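Local coordinates for protein glucosamine-6-phosphate deaminase (Bacillus subtilis, PDB 2BKX) that belongs to the glucosamine-6-phosphate isomerase/6-phosphogluconolactonase family, with a Rossmann-like alpha/beta fold, and holds fructose -6-phosphate in a pocket, at residues A[202-207]-A[236-242]; A[133-139]-A[217-223]; A[1-7]-A[229-235]. All coordinates share one frame. Residue numbers count along the deposited sequence, not the author numbering.

Contact 1: residues A[202-207]-A[236-242]; sequences KAEAVR and EAASLRP. With F6R (fructose -6-phosphate), chain C.
The first turn of helix 203-211 meets the C-terminal tail, 236-242, which folds through two type I turns, Glu236 to Ser239 and Ala238 to Arg241. The backbones are nearest at Ala203-Ala237 (CA-CA 4.4 Å) and Arg207-Arg241 (4.5 Å), one helical turn further on. Leu240, rotamer mt, points its CB at the helix and sets CD1 3.9 Å from CB of Ala203 and 4.0 Å from CG of Glu204. Ala203 suits this place because a methyl group lets the tail come close: its CA lies 3.3 Å from Ala237 O in a CA-H...O contact. A water sits between the backbones, donating to O of Ala203 and O of Ala237 (both 2.8 Å) and accepting from N of Leu240 (2.9 Å). Arg207, extended with chi1 to chi3 all t, reaches along the surface so that NH2 donates to Leu240 O at 2.9 Å, while CB of Pro242 lies over one guanidinium face. Val206 CG2 is 4.2 Å from Ala237 CB. Lys202 sets its CB sideways and extends to fructose -6-phosphate, where NZ donates to O2P at 2.7 Å. The arrangement is a chain terminus packed on the helix of a Rossmann-like beta-alpha-beta unit, beside a phosphate-binding pocket.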
loop_
_atom_site.group_PDB
_atom_site.type_symbol
_atom_site.label_atom_id
_atom_site.label_comp_id
_atom_site.label_asym_id
_atom_site.label_seq_id
_atom_site.Cartn_x
_atom_site.Cartn_y
_atom_site.Cartn_z
ATOM N N LYS A 202 -14.878 -5.176 1.561
ATOM C CA LYS A 202 -14.424 -4.011 2.298
ATOM C C LYS A 202 -15.548 -3.103 2.786
ATOM O O LYS A 202 -15.285 -2.046 3.387
ATOM C CB LYS A 202 -13.468 -3.182 1.425
ATOM C CG LYS A 202 -12.310 -3.985 0.841
ATOM C CD LYS A 202 -11.478 -4.714 1.897
ATOM C CE LYS A 202 -10.308 -5.479 1.276
ATOM N NZ LYS A 202 -9.326 -4.579 0.537
ATOM N N ALA A 203 -16.806 -3.467 2.510
ATOM C CA ALA A 203 -17.906 -2.574 2.823
ATOM C C ALA A 203 -18.030 -2.286 4.324
ATOM O O ALA A 203 -18.361 -1.163 4.719
ATOM C CB ALA A 203 -19.208 -3.101 2.232
ATOM N N GLU A 204 -17.782 -3.281 5.168
ATOM C CA GLU A 204 -17.810 -3.033 6.617
ATOM C C GLU A 204 -16.679 -2.105 7.062
ATOM O O GLU A 204 -16.892 -1.218 7.901
ATOM C CB GLU A 204 -17.793 -4.359 7.407
ATOM C CG GLU A 204 -19.081 -5.152 7.224
ATOM C CD GLU A 204 -19.038 -6.572 7.731
ATOM O OE1 GLU A 204 -18.310 -6.864 8.708
ATOM O OE2 GLU A 204 -19.744 -7.399 7.126
ATOM N N ALA A 205 -15.486 -2.282 6.481
ATOM C CA ALA A 205 -14.370 -1.387 6.792
ATOM C C ALA A 205 -14.663 0.046 6.339
ATOM O O ALA A 205 -14.351 1.005 7.030
ATOM C CB ALA A 205 -13.089 -1.902 6.231
ATOM N N VAL A 206 -15.270 0.188 5.170
ATOM C CA VAL A 206 -15.637 1.526 4.695
ATOM C C VAL A 206 -16.590 2.193 5.687
ATOM O O VAL A 206 -16.437 3.367 6.021
ATOM C CB VAL A 206 -16.251 1.472 3.275
ATOM C CG1 VAL A 206 -16.938 2.774 2.913
ATOM C CG2 VAL A 206 -15.172 1.136 2.256
ATOM N N ARG A 207 -17.593 1.445 6.131
ATOM C CA ARG A 207 -18.534 1.989 7.112
ATOM C C ARG A 207 -17.830 2.493 8.364
ATOM O O ARG A 207 -18.084 3.599 8.834
ATOM C CB ARG A 207 -19.597 0.945 7.476
ATOM C CG ARG A 207 -20.681 1.481 8.384
ATOM C CD ARG A 207 -21.641 0.370 8.795
ATOM N NE ARG A 207 -22.666 0.817 9.729
ATOM C CZ ARG A 207 -23.803 1.379 9.354
ATOM N NH1 ARG A 207 -24.684 1.785 10.277
ATOM N NH2 ARG A 207 -24.070 1.552 8.061
ATOM N N GLU A 236 -19.440 -1.169 -4.829
ATOM C CA GLU A 236 -19.571 -2.335 -3.992
ATOM C C GLU A 236 -18.991 -2.088 -2.598
ATOM O O GLU A 236 -19.534 -2.523 -1.584
ATOM C CB GLU A 236 -18.905 -3.523 -4.674
ATOM C CG GLU A 236 -19.697 -4.064 -5.884
ATOM C CD GLU A 236 -19.745 -3.113 -7.068
ATOM O OE1 GLU A 236 -18.732 -2.418 -7.328
ATOM O OE2 GLU A 236 -20.805 -3.052 -7.764
ATOM N N ALA A 237 -17.875 -1.383 -2.545
ATOM C CA ALA A 237 -17.261 -1.066 -1.266
ATOM C C ALA A 237 -18.046 -0.030 -0.474
ATOM O O ALA A 237 -17.901 0.018 0.741
ATOM C CB ALA A 237 -15.849 -0.601 -1.498
ATOM N N ALA A 238 -18.866 0.766 -1.163
ATOM C CA ALA A 238 -19.639 1.851 -0.542
ATOM C C ALA A 238 -21.016 1.420 -0.053
ATOM O O ALA A 238 -21.740 2.239 0.496
ATOM C CB ALA A 238 -19.804 3.027 -1.510
ATOM N N SER A 239 -21.337 0.141 -0.213
ATOM C CA SER A 239 -22.720 -0.346 -0.056
ATOM C C SER A 239 -23.273 -0.338 1.358
ATOM O O SER A 239 -24.489 -0.447 1.549
ATOM C CB SER A 239 -22.864 -1.739 -0.690
ATOM O OG SER A 239 -22.039 -2.740 -0.088
ATOM N N LEU A 240 -22.415 -0.224 2.369
ATOM C CA LEU A 240 -22.851 -0.204 3.768
ATOM C C LEU A 240 -22.482 1.096 4.447
ATOM O O LEU A 240 -22.416 1.154 5.667
ATOM C CB LEU A 240 -22.296 -1.396 4.549
ATOM C CG LEU A 240 -22.662 -2.764 4.036
ATOM C CD1 LEU A 240 -21.980 -3.825 4.825
ATOM C CD2 LEU A 240 -24.189 -2.975 4.124
ATOM N N ARG A 241 -22.262 2.147 3.677
ATOM C CA ARG A 241 -21.798 3.393 4.294
ATOM C C ARG A 241 -22.891 3.934 5.221
ATOM O O ARG A 241 -24.065 3.612 5.048
ATOM C CB ARG A 241 -21.364 4.404 3.242
ATOM C CG ARG A 241 -22.485 4.920 2.414
ATOM C CD ARG A 241 -21.953 5.830 1.326
ATOM N NE ARG A 241 -21.238 6.997 1.846
ATOM C CZ ARG A 241 -20.444 7.781 1.107
ATOM N NH1 ARG A 241 -20.254 7.518 -0.186
ATOM N NH2 ARG A 241 -19.831 8.819 1.666
ATOM N N PRO A 242 -22.528 4.726 6.240
ATOM C CA PRO A 242 -23.519 5.221 7.202
ATOM C C PRO A 242 -24.449 6.272 6.621
ATOM O O PRO A 242 -24.178 6.800 5.537
ATOM C CB PRO A 242 -22.654 5.796 8.323
ATOM C CG PRO A 242 -21.324 5.983 7.749
ATOM C CD PRO A 242 -21.156 5.123 6.589
HETATM C C1 F6R C . -0.657 -3.624 0.664
HETATM C C2 F6R C . -0.981 -3.738 2.141
HETATM C C3 F6R C . -2.278 -4.313 2.727
HETATM C C4 F6R C . -3.424 -4.430 1.702
HETATM C C5 F6R C . -4.716 -4.970 2.293
HETATM C C6 F6R C . -5.800 -5.118 1.231
HETATM O O1 F6R C . 0.752 -3.434 0.433
HETATM O O2 F6R C . -0.158 -3.291 2.908
HETATM O O3 F6R C . -2.744 -3.431 3.733
HETATM O O4 F6R C . -3.663 -3.139 1.153
HETATM O O5 F6R C . -4.515 -6.204 2.970
HETATM O O6 F6R C . -5.392 -6.134 0.301
HETATM P P F6R C . -6.220 -6.329 -1.048
HETATM O O1P F6R C . -5.957 -5.113 -1.894
HETATM O O2P F6R C . -7.668 -6.400 -0.640
HETATM O O3P F6R C . -5.710 -7.579 -1.688
HETATM O O HOH W 1 -19.679 0.476 2.800
#

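Contact 2: residues A[133-139]-A[217-223]; sequences IGRNGHI and DFPASAL. With F6R (fructose -6-phosphate), chain C.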
loop_
_atom_site.group_PDB
_atom_site.type_symbol
_atom_site.label_atom_id
_atom_site.label_comp_id
_atom_site.label_asym_id
_atom_site.label_seq_id
_atom_site.Cartn_x
_atom_site.Cartn_y
_atom_site.Cartn_z
ATOM N N ILE A 133 -6.869 -1.269 2.254
ATOM C CA ILE A 133 -7.426 -1.454 3.594
ATOM C C ILE A 133 -7.755 -2.912 3.795
ATOM O O ILE A 133 -8.319 -3.553 2.918
ATOM C CB ILE A 133 -8.667 -0.553 3.841
ATOM C CG1 ILE A 133 -8.998 -0.451 5.312
ATOM C CG2 ILE A 133 -9.870 -0.979 3.023
ATOM C CD1 ILE A 133 -9.983 0.657 5.674
ATOM N N GLY A 134 -7.400 -3.430 4.950
ATOM C CA GLY A 134 -7.791 -4.778 5.274
ATOM C C GLY A 134 -9.265 -4.851 5.585
ATOM O O GLY A 134 -9.912 -3.844 5.924
ATOM N N ARG A 135 -9.772 -6.075 5.602
ATOM C CA ARG A 135 -11.144 -6.289 5.979
ATOM C C ARG A 135 -11.389 -5.787 7.394
ATOM O O ARG A 135 -12.511 -5.382 7.727
ATOM C CB ARG A 135 -11.521 -7.786 5.870
ATOM C CG ARG A 135 -11.466 -8.342 4.481
ATOM C CD ARG A 135 -11.660 -9.870 4.503
ATOM N NE ARG A 135 -11.536 -10.403 3.150
ATOM C CZ ARG A 135 -11.624 -11.682 2.793
ATOM N NH1 ARG A 135 -11.479 -12.001 1.515
ATOM N NH2 ARG A 135 -11.867 -12.637 3.685
ATOM N N ASN A 136 -10.343 -5.822 8.227
ATOM C CA ASN A 136 -10.362 -5.378 9.597
ATOM C C ASN A 136 -9.831 -3.954 9.819
ATOM O O ASN A 136 -9.552 -3.554 10.946
ATOM C CB ASN A 136 -9.541 -6.335 10.487
ATOM C CG ASN A 136 -8.078 -6.383 10.107
ATOM O OD1 ASN A 136 -7.642 -5.682 9.190
ATOM N ND2 ASN A 136 -7.307 -7.196 10.816
ATOM N N GLY A 137 -9.652 -3.201 8.739
ATOM C CA GLY A 137 -9.145 -1.852 8.851
ATOM C C GLY A 137 -7.642 -1.690 8.894
ATOM O O GLY A 137 -7.159 -0.571 9.009
ATOM N N HIS A 138 -6.884 -2.781 8.719
ATOM C CA HIS A 138 -5.442 -2.606 8.702
ATOM C C HIS A 138 -5.005 -1.729 7.551
ATOM O O HIS A 138 -5.635 -1.683 6.507
ATOM C CB HIS A 138 -4.655 -3.924 8.781
ATOM C CG HIS A 138 -4.654 -4.803 7.568
ATOM N ND1 HIS A 138 -4.801 -6.160 7.690
ATOM C CD2 HIS A 138 -4.462 -4.570 6.256
ATOM C CE1 HIS A 138 -4.710 -6.726 6.497
ATOM N NE2 HIS A 138 -4.491 -5.780 5.608
ATOM N N ILE A 139 -3.889 -1.058 7.754
ATOM C CA ILE A 139 -3.157 -0.326 6.710
ATOM C C ILE A 139 -1.715 -0.805 6.790
ATOM O O ILE A 139 -1.197 -1.050 7.863
ATOM C CB ILE A 139 -3.311 1.205 6.783
ATOM C CG1 ILE A 139 -2.909 1.746 8.142
ATOM C CG2 ILE A 139 -4.747 1.592 6.435
ATOM C CD1 ILE A 139 -2.850 3.286 8.242
ATOM N N ASP A 217 -8.131 0.235 17.514
ATOM C CA ASP A 217 -8.829 -0.979 17.128
ATOM C C ASP A 217 -9.146 -1.000 15.631
ATOM O O ASP A 217 -9.418 -2.065 15.087
ATOM C CB ASP A 217 -10.126 -1.161 17.948
ATOM C CG ASP A 217 -10.713 -2.577 17.834
ATOM O OD1 ASP A 217 -9.999 -3.571 18.096
ATOM O OD2 ASP A 217 -11.903 -2.696 17.464
ATOM N N PHE A 218 -9.115 0.165 14.974
ATOM C CA PHE A 218 -9.363 0.271 13.529
ATOM C C PHE A 218 -8.249 1.123 12.897
ATOM O O PHE A 218 -8.334 2.364 12.851
ATOM C CB PHE A 218 -10.729 0.887 13.277
ATOM C CG PHE A 218 -11.202 0.735 11.883
ATOM C CD1 PHE A 218 -11.645 -0.476 11.422
ATOM C CD2 PHE A 218 -11.179 1.829 11.018
ATOM C CE1 PHE A 218 -12.062 -0.616 10.126
ATOM C CE2 PHE A 218 -11.550 1.700 9.710
ATOM C CZ PHE A 218 -11.974 0.489 9.250
ATOM N N PRO A 219 -7.133 0.478 12.496
ATOM C CA PRO A 219 -5.920 1.206 12.122
ATOM C C PRO A 219 -6.115 2.333 11.118
ATOM O O PRO A 219 -5.515 3.392 11.243
ATOM C CB PRO A 219 -4.990 0.087 11.606
ATOM C CG PRO A 219 -5.423 -1.125 12.374
ATOM C CD PRO A 219 -6.886 -0.985 12.571
ATOM N N ALA A 220 -6.965 2.110 10.122
ATOM C CA ALA A 220 -7.160 3.111 9.076
ATOM C C ALA A 220 -7.737 4.433 9.644
ATOM O O ALA A 220 -7.678 5.461 8.996
ATOM C CB ALA A 220 -8.075 2.590 7.996
ATOM N N SER A 221 -8.322 4.381 10.832
ATOM C CA SER A 221 -8.850 5.581 11.457
ATOM C C SER A 221 -7.778 6.598 11.778
ATOM O O SER A 221 -8.087 7.781 11.936
ATOM C CB SER A 221 -9.653 5.239 12.719
ATOM O OG SER A 221 -8.853 4.898 13.815
ATOM N N ALA A 222 -6.510 6.175 11.842
ATOM C CA ALA A 222 -5.408 7.106 11.972
ATOM C C ALA A 222 -5.408 8.143 10.851
ATOM O O ALA A 222 -4.895 9.256 10.982
ATOM C CB ALA A 222 -4.088 6.368 11.979
ATOM N N LEU A 223 -5.947 7.781 9.700
ATOM C CA LEU A 223 -5.953 8.686 8.559
ATOM C C LEU A 223 -6.819 9.924 8.782
ATOM O O LEU A 223 -6.668 10.920 8.075
ATOM C CB LEU A 223 -6.451 7.936 7.327
ATOM C CG LEU A 223 -5.544 6.772 6.892
ATOM C CD1 LEU A 223 -6.135 6.055 5.709
ATOM C CD2 LEU A 223 -4.098 7.201 6.608
HETATM C C1 F6R C . -0.657 -3.624 0.664
HETATM C C2 F6R C . -0.981 -3.738 2.141
HETATM C C3 F6R C . -2.278 -4.313 2.727
HETATM C C4 F6R C . -3.424 -4.430 1.702
HETATM C C5 F6R C . -4.716 -4.970 2.293
HETATM C C6 F6R C . -5.800 -5.118 1.231
HETATM O O1 F6R C . 0.752 -3.434 0.433
HETATM O O2 F6R C . -0.158 -3.291 2.908
HETATM O O3 F6R C . -2.744 -3.431 3.733
HETATM O O4 F6R C . -3.663 -3.139 1.153
HETATM O O5 F6R C . -4.515 -6.204 2.970
HETATM O O6 F6R C . -5.392 -6.134 0.301
HETATM P P F6R C . -6.220 -6.329 -1.048
HETATM O O1P F6R C . -5.957 -5.113 -1.894
HETATM O O2P F6R C . -7.668 -6.400 -0.640
HETATM O O3P F6R C . -5.710 -7.579 -1.688
HETATM O O HOH W 2 -10.857 -3.696 13.332
#
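A type I turn from Gly134 to Gly137, reinforced by an Asx turn, leads into the pocket residue His138 and rests against the 3-10 segment 219-223. Asn136, chi1 p, folds its OD1 back to accept from His138 N (3.0 Å), while its ND2 and His138 ND1 are both hydrogen-bonded to Glu143 OE1. Gly137 has to be glycine: at its phi of 86° a CB would jam against the preceding carbonyl and collide with Phe218. Instead, the bare CA of Gly137 lies over a face of the Phe218 ring, 3.4 Å from CE1. Ile133, rotamer tt, extends CD1 to 4.1 Å from Phe218 CZ and 3.6 Å from Ala220 CB. Ile139, chi1 p, sets CG2 3.8 Å from Ala220 CB; alanine keeps this approach close. Backbone joins backbone where Ala220 N donates to Gly137 O at 2.9 Å. The CA-CB bond of His138 points away from segment 217-223, and chi1 p then carries the ring to fructose -6-phosphate, with NE2 hydrogen-bonded to O5 at 2.7 Å.

Contact 3: residues A[1-7]-A[229-235]; sequences MKVMECQ and VTVLIDR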
loop_
_atom_site.group_PDB
_atom_site.type_symbol
_atom_site.label_atom_id
_atom_site.label_comp_id
_atom_site.label_asym_id
_atom_site.label_seq_id
_atom_site.Cartn_x
_atom_site.Cartn_y
_atom_site.Cartn_z
ATOM N N MET A 1 -10.428 14.557 5.207
ATOM C CA MET A 1 -10.370 13.383 4.242
ATOM C C MET A 1 -11.314 13.643 3.079
ATOM O O MET A 1 -12.483 13.993 3.309
ATOM C CB MET A 1 -10.829 12.163 4.993
ATOM C CG MET A 1 -10.779 10.890 4.305
ATOM S SD MET A 1 -11.363 9.573 5.434
ATOM C CE MET A 1 -9.999 9.452 6.528
ATOM N N LYS A 2 -10.845 13.502 1.832
ATOM C CA LYS A 2 -11.713 13.598 0.636
ATOM C C LYS A 2 -12.134 12.215 0.187
ATOM O O LYS A 2 -11.289 11.398 -0.103
ATOM C CB LYS A 2 -10.993 14.332 -0.505
ATOM C CG LYS A 2 -11.741 14.399 -1.835
ATOM C CD LYS A 2 -10.934 15.152 -2.903
ATOM C CE LYS A 2 -11.622 15.193 -4.279
ATOM N NZ LYS A 2 -13.056 14.823 -4.177
ATOM N N VAL A 3 -13.428 11.950 0.180
ATOM C CA VAL A 3 -13.956 10.657 -0.231
ATOM C C VAL A 3 -14.598 10.794 -1.582
ATOM O O VAL A 3 -15.456 11.647 -1.779
ATOM C CB VAL A 3 -14.960 10.098 0.807
ATOM C CG1 VAL A 3 -15.463 8.731 0.401
ATOM C CG2 VAL A 3 -14.314 10.028 2.175
ATOM N N MET A 4 -14.182 9.951 -2.522
ATOM C CA MET A 4 -14.669 9.993 -3.904
ATOM C C MET A 4 -15.272 8.603 -4.220
ATOM O O MET A 4 -14.536 7.608 -4.260
ATOM C CB MET A 4 -13.454 10.211 -4.804
ATOM C CG MET A 4 -13.419 11.430 -5.696
ATOM S SD MET A 4 -13.418 10.885 -7.439
ATOM C CE MET A 4 -12.987 12.401 -8.275
ATOM N N GLU A 5 -16.585 8.514 -4.423
ATOM C CA GLU A 5 -17.203 7.283 -4.879
ATOM C C GLU A 5 -16.955 7.177 -6.378
ATOM O O GLU A 5 -17.063 8.148 -7.136
ATOM C CB GLU A 5 -18.719 7.216 -4.569
ATOM C CG GLU A 5 -19.235 5.752 -4.423
ATOM C CD GLU A 5 -20.673 5.651 -3.865
ATOM O OE1 GLU A 5 -20.954 6.183 -2.763
ATOM O OE2 GLU A 5 -21.498 4.998 -4.534
ATOM N N CYS A 6 -16.568 5.981 -6.786
ATOM C CA CYS A 6 -16.249 5.634 -8.172
ATOM C C CYS A 6 -17.293 4.633 -8.626
ATOM O O CYS A 6 -17.672 3.755 -7.868
ATOM C CB CYS A 6 -14.853 4.980 -8.240
ATOM S SG CYS A 6 -13.556 6.120 -7.640
ATOM N N GLN A 7 -17.714 4.727 -9.886
ATOM C CA GLN A 7 -18.769 3.871 -10.413
ATOM C C GLN A 7 -18.321 2.421 -10.545
ATOM O O GLN A 7 -19.122 1.488 -10.379
ATOM C CB GLN A 7 -19.174 4.377 -11.804
ATOM C CG GLN A 7 -20.629 4.645 -11.984
ATOM C CD GLN A 7 -20.952 5.270 -13.359
ATOM O OE1 GLN A 7 -21.536 4.618 -14.219
ATOM N NE2 GLN A 7 -20.534 6.532 -13.562
ATOM N N VAL A 229 -5.613 13.373 2.633
ATOM C CA VAL A 229 -6.015 11.999 2.372
ATOM C C VAL A 229 -7.133 11.985 1.359
ATOM O O VAL A 229 -8.164 12.635 1.553
ATOM C CB VAL A 229 -6.511 11.299 3.653
ATOM C CG1 VAL A 229 -6.923 9.868 3.372
ATOM C CG2 VAL A 229 -5.448 11.328 4.720
ATOM N N THR A 230 -6.962 11.203 0.289
ATOM C CA THR A 230 -8.011 10.975 -0.681
ATOM C C THR A 230 -8.349 9.496 -0.594
ATOM O O THR A 230 -7.474 8.652 -0.617
ATOM C CB THR A 230 -7.536 11.333 -2.070
ATOM O OG1 THR A 230 -7.214 12.716 -2.102
ATOM C CG2 THR A 230 -8.551 11.021 -3.172
ATOM N N VAL A 231 -9.641 9.191 -0.544
ATOM C CA VAL A 231 -10.129 7.815 -0.441
ATOM C C VAL A 231 -11.028 7.551 -1.636
ATOM O O VAL A 231 -12.065 8.219 -1.794
ATOM C CB VAL A 231 -10.921 7.553 0.871
ATOM C CG1 VAL A 231 -11.271 6.097 0.960
ATOM C CG2 VAL A 231 -10.185 8.046 2.099
ATOM N N LEU A 232 -10.640 6.575 -2.460
ATOM C CA LEU A 232 -11.420 6.192 -3.624
ATOM C C LEU A 232 -12.146 4.913 -3.284
ATOM O O LEU A 232 -11.507 3.940 -2.872
ATOM C CB LEU A 232 -10.542 6.016 -4.855
ATOM C CG LEU A 232 -9.676 7.195 -5.254
ATOM C CD1 LEU A 232 -8.890 6.803 -6.512
ATOM C CD2 LEU A 232 -10.436 8.467 -5.449
ATOM N N ILE A 233 -13.482 4.910 -3.446
ATOM C CA ILE A 233 -14.293 3.762 -3.022
ATOM C C ILE A 233 -15.222 3.406 -4.162
ATOM O O ILE A 233 -15.982 4.262 -4.599
ATOM C CB ILE A 233 -15.127 4.121 -1.794
ATOM C CG1 ILE A 233 -14.231 4.710 -0.671
ATOM C CG2 ILE A 233 -15.860 2.910 -1.262
ATOM C CD1 ILE A 233 -14.965 5.261 0.564
ATOM N N ASP A 234 -15.172 2.168 -4.633
ATOM C CA ASP A 234 -16.125 1.762 -5.665
ATOM C C ASP A 234 -17.499 1.437 -5.084
ATOM O O ASP A 234 -17.693 1.439 -3.876
ATOM C CB ASP A 234 -15.570 0.717 -6.606
ATOM C CG ASP A 234 -15.446 -0.653 -6.018
ATOM O OD1 ASP A 234 -15.971 -0.947 -4.914
ATOM O OD2 ASP A 234 -14.830 -1.487 -6.722
ATOM N N ARG A 235 -18.489 1.221 -5.953
ATOM C CA ARG A 235 -19.900 1.094 -5.530
ATOM C C ARG A 235 -20.082 -0.059 -4.562
ATOM O O ARG A 235 -20.762 0.042 -3.560
ATOM C CB ARG A 235 -20.822 0.948 -6.751
ATOM C CG ARG A 235 -20.759 2.130 -7.647
ATOM C CD ARG A 235 -21.391 3.371 -7.078
ATOM N NE ARG A 235 -20.870 4.578 -7.723
ATOM C CZ ARG A 235 -21.360 5.805 -7.566
ATOM N NH1 ARG A 235 -20.788 6.821 -8.214
ATOM N NH2 ARG A 235 -22.396 6.027 -6.759
HETATM O O HOH W 3 -7.446 14.752 4.491
#
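Met1 opens the pairing: its N and that of Val229 both donate to one water (3.1 and 3.0 Å), and its CG packs 3.6 Å from Val231 CG2. From Lys2 onward the strands run parallel, their axes 4.5 Å apart and 26° from aligned. Lys2 N donates to Val229 O (2.8 Å) and Lys2 O accepts from Val231 N (2.8 Å); its long chain suits an exposed position. Val3, a beta-branched residue well suited to a strand, sets CG1 3.5 Å from Ile233 CD1 on the face that helix 203-211 covers. Met4 repeats the bonding, N to Val231 O (2.8 Å) and O from Ile233 N (3.0 Å). Its CB meets Leu232 CD2 at 3.5 Å on the opposite face, where both side chains touch Ile15 of helix 9-26. Glu5 returns to the Val3 face and bridges two arginines, OE2 to Arg235 NH2 (2.6 Å) and OE1 to Arg241. Cys6, small enough for a buried site under helix 9-26, donates N to Ile233 O (2.8 Å) and lies with SG 4.1 Å from Leu232 CB. Backbone hydrogen bonds thus set the register of this parallel strand pair, apolar side chains pack on both faces, and salt bridges add to the ladder at Glu5.

Contact 2 is buried, whereas contacts 1 and 3 each mix buried and exposed residues. Helix 203-211 and strand 229-234 follow one another in the chain and tie contacts 1 and 3 together: Val206 packs on Ile233, and Arg241 of the tail forms a salt bridge with Glu5, so the N-terminal strand and the C-terminal tail are joined here. Contact 1 reaches contact 2 through Lys202 NZ, probably hydrogen-bonded to Ile133 O, and through Ala205 against Phe218; both contacts touch fructose -6-phosphate. Their chemistry follows their place: a ladder of backbone bonds between strands in contact 3, a single cross-segment backbone bond amid apolar packing in contact 2, and a water bridge with an arginine-carbonyl bond in contact 1.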